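Local coordinates for NAD-dependent protein deacylase 2 (PDB 4TWJ), which uses NAD to remove acyl groups from lysine side chains, deacetylating the chromatin protein Alba and so strengthening its DNA binding and repressing transcription, at residues L124-C129 with C153-V158; F63-M68 with G145-C150. One frame throughout, in Å; residues are numbered along the deposited sequence.

Contact 1: L124-C129 with C153-V158; sequences LDCLDC and CGSYYV. With ZN (zinc ion), chain C.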
loop_
_atom_site.group_PDB
_atom_site.type_symbol
_atom_site.label_atom_id
_atom_site.label_comp_id
_atom_site.label_asym_id
_atom_site.label_seq_id
_atom_site.Cartn_x
_atom_site.Cartn_y
_atom_site.Cartn_z
ATOM N N LEU A 124 -0.041 9.113 -16.134
ATOM C CA LEU A 124 0.862 8.354 -16.998
ATOM C C LEU A 124 1.629 9.281 -17.933
ATOM O O LEU A 124 1.206 10.412 -18.182
ATOM C CB LEU A 124 0.083 7.324 -17.824
ATOM C CG LEU A 124 -0.932 6.456 -17.076
ATOM C CD1 LEU A 124 -2.311 7.107 -17.049
ATOM C CD2 LEU A 124 -1.022 5.075 -17.708
ATOM N N ASP A 125 2.756 8.788 -18.439
ATOM C CA ASP A 125 3.614 9.547 -19.346
ATOM C C ASP A 125 4.064 8.681 -20.509
ATOM O O ASP A 125 4.390 7.510 -20.323
ATOM C CB ASP A 125 4.869 10.026 -18.621
ATOM C CG ASP A 125 4.558 10.907 -17.440
ATOM O OD1 ASP A 125 4.357 12.122 -17.637
ATOM O OD2 ASP A 125 4.521 10.385 -16.309
ATOM N N CYS A 126 4.105 9.261 -21.704
ATOM C CA CYS A 126 4.761 8.610 -22.830
ATOM C C CYS A 126 6.266 8.835 -22.722
ATOM O O CYS A 126 6.722 9.980 -22.682
ATOM C CB CYS A 126 4.255 9.173 -24.146
ATOM S SG CYS A 126 5.135 8.552 -25.591
ATOM N N LEU A 127 7.035 7.750 -22.687
ATOM C CA LEU A 127 8.489 7.850 -22.530
ATOM C C LEU A 127 9.200 8.421 -23.756
ATOM O O LEU A 127 10.338 8.882 -23.647
ATOM C CB LEU A 127 9.091 6.483 -22.193
ATOM C CG LEU A 127 8.562 5.771 -20.945
ATOM C CD1 LEU A 127 9.418 4.546 -20.655
ATOM C CD2 LEU A 127 8.523 6.692 -19.734
ATOM N N ASP A 128 8.544 8.389 -24.916
ATOM C CA ASP A 128 9.149 8.880 -26.154
ATOM C C ASP A 128 8.943 10.380 -26.384
ATOM O O ASP A 128 9.913 11.097 -26.632
ATOM C CB ASP A 128 8.641 8.080 -27.358
ATOM C CG ASP A 128 9.277 6.701 -27.454
ATOM O OD1 ASP A 128 8.544 5.729 -27.711
ATOM O OD2 ASP A 128 10.511 6.587 -27.274
ATOM N N CYS A 129 7.698 10.852 -26.315
ATOM C CA CYS A 129 7.400 12.271 -26.568
ATOM C C CYS A 129 6.989 13.056 -25.314
ATOM O O CYS A 129 6.741 14.261 -25.397
ATOM C CB CYS A 129 6.320 12.403 -27.643
ATOM S SG CYS A 129 4.631 12.165 -27.047
ATOM N N CYS A 153 2.048 10.434 -30.502
ATOM C CA CYS A 153 3.144 9.898 -31.321
ATOM C C CYS A 153 3.015 8.410 -31.682
ATOM O O CYS A 153 3.788 7.909 -32.507
ATOM C CB CYS A 153 4.477 10.152 -30.620
ATOM S SG CYS A 153 4.878 8.981 -29.303
ATOM N N GLY A 154 2.054 7.715 -31.076
ATOM C CA GLY A 154 1.781 6.308 -31.394
ATOM C C GLY A 154 2.587 5.300 -30.591
ATOM O O GLY A 154 2.433 4.097 -30.783
ATOM N N SER A 155 3.431 5.781 -29.680
ATOM C CA SER A 155 4.353 4.910 -28.944
ATOM C C SER A 155 3.647 3.831 -28.128
ATOM O O SER A 155 2.529 4.023 -27.642
ATOM C CB SER A 155 5.244 5.736 -28.012
ATOM O OG SER A 155 6.127 4.909 -27.269
ATOM N N TYR A 156 4.329 2.697 -27.983
ATOM C CA TYR A 156 3.907 1.629 -27.084
ATOM C C TYR A 156 4.387 1.877 -25.646
ATOM O O TYR A 156 4.084 1.083 -24.758
ATOM C CB TYR A 156 4.472 0.281 -27.564
ATOM C CG TYR A 156 3.689 -0.389 -28.673
ATOM C CD1 TYR A 156 2.867 -1.484 -28.408
ATOM C CD2 TYR A 156 3.780 0.053 -29.989
ATOM C CE1 TYR A 156 2.150 -2.108 -29.417
ATOM C CE2 TYR A 156 3.071 -0.567 -31.002
ATOM C CZ TYR A 156 2.257 -1.646 -30.711
ATOM O OH TYR A 156 1.548 -2.268 -31.716
ATOM N N TYR A 157 5.128 2.960 -25.413
ATOM C CA TYR A 157 5.762 3.202 -24.111
ATOM C C TYR A 157 5.022 4.236 -23.265
ATOM O O TYR A 157 5.587 5.267 -22.889
ATOM C CB TYR A 157 7.226 3.612 -24.301
ATOM C CG TYR A 157 8.095 2.481 -24.783
ATOM C CD1 TYR A 157 8.197 2.180 -26.139
ATOM C CD2 TYR A 157 8.799 1.696 -23.882
ATOM C CE1 TYR A 157 8.993 1.137 -26.582
ATOM C CE2 TYR A 157 9.592 0.653 -24.313
ATOM C CZ TYR A 157 9.686 0.372 -25.659
ATOM O OH TYR A 157 10.483 -0.671 -26.077
ATOM N N VAL A 158 3.760 3.947 -22.962
ATOM C CA VAL A 158 2.996 4.738 -22.002
ATOM C C VAL A 158 3.205 4.118 -20.629
ATOM O O VAL A 158 2.727 3.012 -20.359
ATOM C CB VAL A 158 1.492 4.768 -22.331
ATOM C CG1 VAL A 158 0.727 5.558 -21.270
ATOM C CG2 VAL A 158 1.268 5.358 -23.715
HETATM ZN ZN ZN C . 4.211 9.892 -27.251
#

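Contact 2: F63-M68 with G145-C150; sequences FWEFSM and GEIPRC. With ZN (zinc ion), chain C.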
loop_
_atom_site.group_PDB
_atom_site.type_symbol
_atom_site.label_atom_id
_atom_site.label_comp_id
_atom_site.label_asym_id
_atom_site.label_seq_id
_atom_site.Cartn_x
_atom_site.Cartn_y
_atom_site.Cartn_z
ATOM N N PHE A 63 4.062 -5.624 -19.718
ATOM C CA PHE A 63 3.604 -4.973 -18.496
ATOM C C PHE A 63 2.095 -4.740 -18.532
ATOM O O PHE A 63 1.391 -5.008 -17.560
ATOM C CB PHE A 63 4.324 -3.637 -18.280
ATOM C CG PHE A 63 3.687 -2.779 -17.229
ATOM C CD1 PHE A 63 3.959 -2.988 -15.884
ATOM C CD2 PHE A 63 2.791 -1.777 -17.580
ATOM C CE1 PHE A 63 3.362 -2.211 -14.912
ATOM C CE2 PHE A 63 2.186 -0.998 -16.610
ATOM C CZ PHE A 63 2.473 -1.214 -15.275
ATOM N N TRP A 64 1.601 -4.229 -19.654
ATOM C CA TRP A 64 0.179 -3.919 -19.762
ATOM C C TRP A 64 -0.703 -5.173 -19.804
ATOM O O TRP A 64 -1.772 -5.193 -19.195
ATOM C CB TRP A 64 -0.078 -3.002 -20.959
ATOM C CG TRP A 64 0.320 -1.584 -20.671
ATOM C CD1 TRP A 64 1.293 -0.850 -21.289
ATOM C CD2 TRP A 64 -0.237 -0.740 -19.661
ATOM N NE1 TRP A 64 1.360 0.410 -20.735
ATOM C CE2 TRP A 64 0.430 0.500 -19.732
ATOM C CE3 TRP A 64 -1.250 -0.911 -18.711
ATOM C CZ2 TRP A 64 0.125 1.560 -18.882
ATOM C CZ3 TRP A 64 -1.560 0.139 -17.876
ATOM C CH2 TRP A 64 -0.873 1.365 -17.965
ATOM N N GLU A 65 -0.259 -6.212 -20.504
ATOM C CA GLU A 65 -1.000 -7.479 -20.531
ATOM C C GLU A 65 -1.020 -8.126 -19.142
ATOM O O GLU A 65 -2.030 -8.683 -18.725
ATOM C CB GLU A 65 -0.400 -8.443 -21.563
ATOM C CG GLU A 65 -0.514 -7.970 -23.009
ATOM C CD GLU A 65 -1.929 -8.015 -23.559
ATOM O OE1 GLU A 65 -2.186 -7.353 -24.592
ATOM O OE2 GLU A 65 -2.785 -8.712 -22.975
ATOM N N PHE A 66 0.096 -8.032 -18.424
ATOM C CA PHE A 66 0.162 -8.508 -17.044
ATOM C C PHE A 66 -0.816 -7.734 -16.157
ATOM O O PHE A 66 -1.529 -8.327 -15.352
ATOM C CB PHE A 66 1.588 -8.387 -16.503
ATOM C CG PHE A 66 1.711 -8.695 -15.038
ATOM C CD1 PHE A 66 1.537 -9.992 -14.571
ATOM C CD2 PHE A 66 2.002 -7.688 -14.124
ATOM C CE1 PHE A 66 1.651 -10.280 -13.219
ATOM C CE2 PHE A 66 2.119 -7.970 -12.771
ATOM C CZ PHE A 66 1.941 -9.268 -12.319
ATOM N N SER A 67 -0.862 -6.414 -16.330
ATOM C CA SER A 67 -1.763 -5.564 -15.552
ATOM C C SER A 67 -3.234 -5.891 -15.818
ATOM O O SER A 67 -4.065 -5.810 -14.910
ATOM C CB SER A 67 -1.493 -4.083 -15.844
ATOM O OG SER A 67 -0.184 -3.711 -15.448
ATOM N N MET A 68 -3.550 -6.255 -17.058
ATOM C CA MET A 68 -4.913 -6.653 -17.420
ATOM C C MET A 68 -5.321 -7.941 -16.715
ATOM O O MET A 68 -6.471 -8.087 -16.302
ATOM C CB MET A 68 -5.036 -6.848 -18.930
ATOM C CG MET A 68 -5.004 -5.551 -19.713
ATOM S SD MET A 68 -4.769 -5.829 -21.471
ATOM C CE MET A 68 -4.811 -4.134 -22.052
ATOM N N GLY A 145 -8.940 -4.885 -23.300
ATOM C CA GLY A 145 -7.685 -5.520 -23.682
ATOM C C GLY A 145 -6.880 -4.748 -24.714
ATOM O O GLY A 145 -5.961 -5.293 -25.327
ATOM N N GLU A 146 -7.213 -3.476 -24.908
ATOM C CA GLU A 146 -6.431 -2.616 -25.788
ATOM C C GLU A 146 -5.415 -1.874 -24.932
ATOM O O GLU A 146 -5.793 -1.105 -24.054
ATOM C CB GLU A 146 -7.344 -1.661 -26.545
ATOM C CG GLU A 146 -8.105 -2.364 -27.663
ATOM C CD GLU A 146 -9.382 -1.661 -28.077
ATOM O OE1 GLU A 146 -9.862 -1.940 -29.197
ATOM O OE2 GLU A 146 -9.914 -0.844 -27.291
ATOM N N ILE A 147 -4.128 -2.126 -25.165
ATOM C CA ILE A 147 -3.099 -1.556 -24.300
ATOM C C ILE A 147 -2.992 -0.049 -24.515
ATOM O O ILE A 147 -3.232 0.441 -25.620
ATOM C CB ILE A 147 -1.705 -2.204 -24.487
ATOM C CG1 ILE A 147 -1.148 -1.941 -25.889
ATOM C CG2 ILE A 147 -1.769 -3.699 -24.189
ATOM C CD1 ILE A 147 0.354 -2.092 -25.977
ATOM N N PRO A 148 -2.642 0.692 -23.455
ATOM C CA PRO A 148 -2.378 2.114 -23.623
ATOM C C PRO A 148 -1.325 2.374 -24.701
ATOM O O PRO A 148 -0.277 1.725 -24.721
ATOM C CB PRO A 148 -1.882 2.539 -22.239
ATOM C CG PRO A 148 -2.589 1.611 -21.318
ATOM C CD PRO A 148 -2.601 0.296 -22.039
ATOM N N ARG A 149 -1.646 3.291 -25.607
ATOM C CA ARG A 149 -0.735 3.755 -26.643
ATOM C C ARG A 149 -0.778 5.272 -26.589
ATOM O O ARG A 149 -1.821 5.850 -26.287
ATOM C CB ARG A 149 -1.196 3.289 -28.026
ATOM C CG ARG A 149 -1.137 1.788 -28.259
ATOM C CD ARG A 149 0.257 1.293 -28.595
ATOM N NE ARG A 149 0.789 1.878 -29.830
ATOM C CZ ARG A 149 0.538 1.446 -31.068
ATOM N NH1 ARG A 149 -0.251 0.394 -31.299
ATOM N NH2 ARG A 149 1.097 2.074 -32.101
ATOM N N CYS A 150 0.339 5.919 -26.886
ATOM C CA CYS A 150 0.358 7.376 -26.922
ATOM C C CYS A 150 -0.404 7.876 -28.142
ATOM O O CYS A 150 -0.082 7.511 -29.271
ATOM C CB CYS A 150 1.780 7.884 -26.976
ATOM S SG CYS A 150 1.908 9.684 -26.984
HETATM ZN ZN ZN C . 4.211 9.892 -27.251
HETATM O O HOH W 1 2.138 1.544 -23.261
#

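Contact 1: L124-C129 with C153-V158
Cys126 and Cys129 from one segment and Cys153 from the other bind the same zinc ion, the Cys4 site of the sirtuin zinc-binding module, to which Cys150 gives the fourth sulfur. Each of the three SG atoms lies 2.3 Å from ZN. Cys126 turns its SG anti to its own backbone N (chi1 174°), which carries the sulfur from the end of its strand onto the metal. The chain then folds back over the first sulfur: Cys129 N donates to Cys126 SG at 3.5 Å, almost straight at 177°, and Asp128 N adds a weak bond. A weak bond also runs from Ser155 N to Cys153 SG.

Beside the metal, Cys126 and Val158 form an antiparallel, non-hydrogen-bonded pair, and Leu127 N donates a nearly straight hydrogen bond to Tyr157 O (2.9 Å). Serine suits position 155 because its short hydroxyl works in both directions. Ser155 OG donates to Asp128 OD1 at 2.6 Å, on the anti side of the carboxylate and somewhat out of its plane, and accepts from Tyr157 N at 2.9 Å in an ST turn. Leu124 CB packs on Val158 CG1 at 3.9 Å, the two side chains crossing obliquely, so apolar packing continues beyond the Cys126-Val158 pair. Four cysteine sulfurs on one zinc would probably carry net negative charge, which the N-H groups directed at Cys126 and Cys153 are likely to offset in part.

Contact 2: F63-M68 with G145-C150
Gly145, which ends the preceding helix in a Schellman motif, meets Met68 of helix 60-73 where the linker sets out toward the zinc site. At its positive phi (84°) a side chain would press on the preceding carbonyl oxygen, which suits glycine to the place. The Met68 chain, extended beyond CG, lays its methyl against the bare backbone, with CE 3.4 Å from Gly145 C. Glu146 directs its CB away from the helix and offers mainly its backbone, Glu146 C lying 3.7 Å from Met68 CE.

Ile147, branched at CB, turns back and sets its CG2 methyl against three helix residues. Ile147 CG2 is 3.7 Å from Trp64 CB and also touches Met68 CE, while the Glu65 chain, bent at chi2, crosses Ile147 at about a right angle and its OE1 meets the same methyl. Pro148 follows as a compact, flat-sided partner for the indole. In a CH-pi contact, Pro148 CG stands 3.5 Å from the centroid of the Trp64 six-membered ring, only 7° off its normal. Phe63 CE2 lies over the centre of the opposite face, so the indole is held between proline and phenylalanine, while Trp64 NE1 bonds to Val158 O. An alanine in place of Trp64 would probably open a gap between Pro148 and Phe63 and leave Val158 O without its indole donor. Phe63, Phe66 and Ser67 also pack on the modified side chain of the bound peptide, consistent with this helix lining part of the acyl-peptide site. The segment finishes at the metal with Cys150 SG 2.3 Å from ZN.

From the N terminus the segments come in the order 63-68, 124-129, 145-150, 153-158, so the two contacts cross. Contact 2 opens first, on helix 60-73, and closes a loop of 76 intervening residues at 145-150. Contact 1 starts within that loop, on strand 123-126, and closes a shorter one of 23 residues at 153-158, where strand 158-162 begins. The zinc ion belongs to both. They also touch directly: Arg149 NH2 lies 2.8 Å from Gly154 O, a probable hydrogen bond, and Val158 CG2 packs 3.4 Å from Cys150 N. Together they tie the small antiparallel sheet and its metal site to helix 60-73.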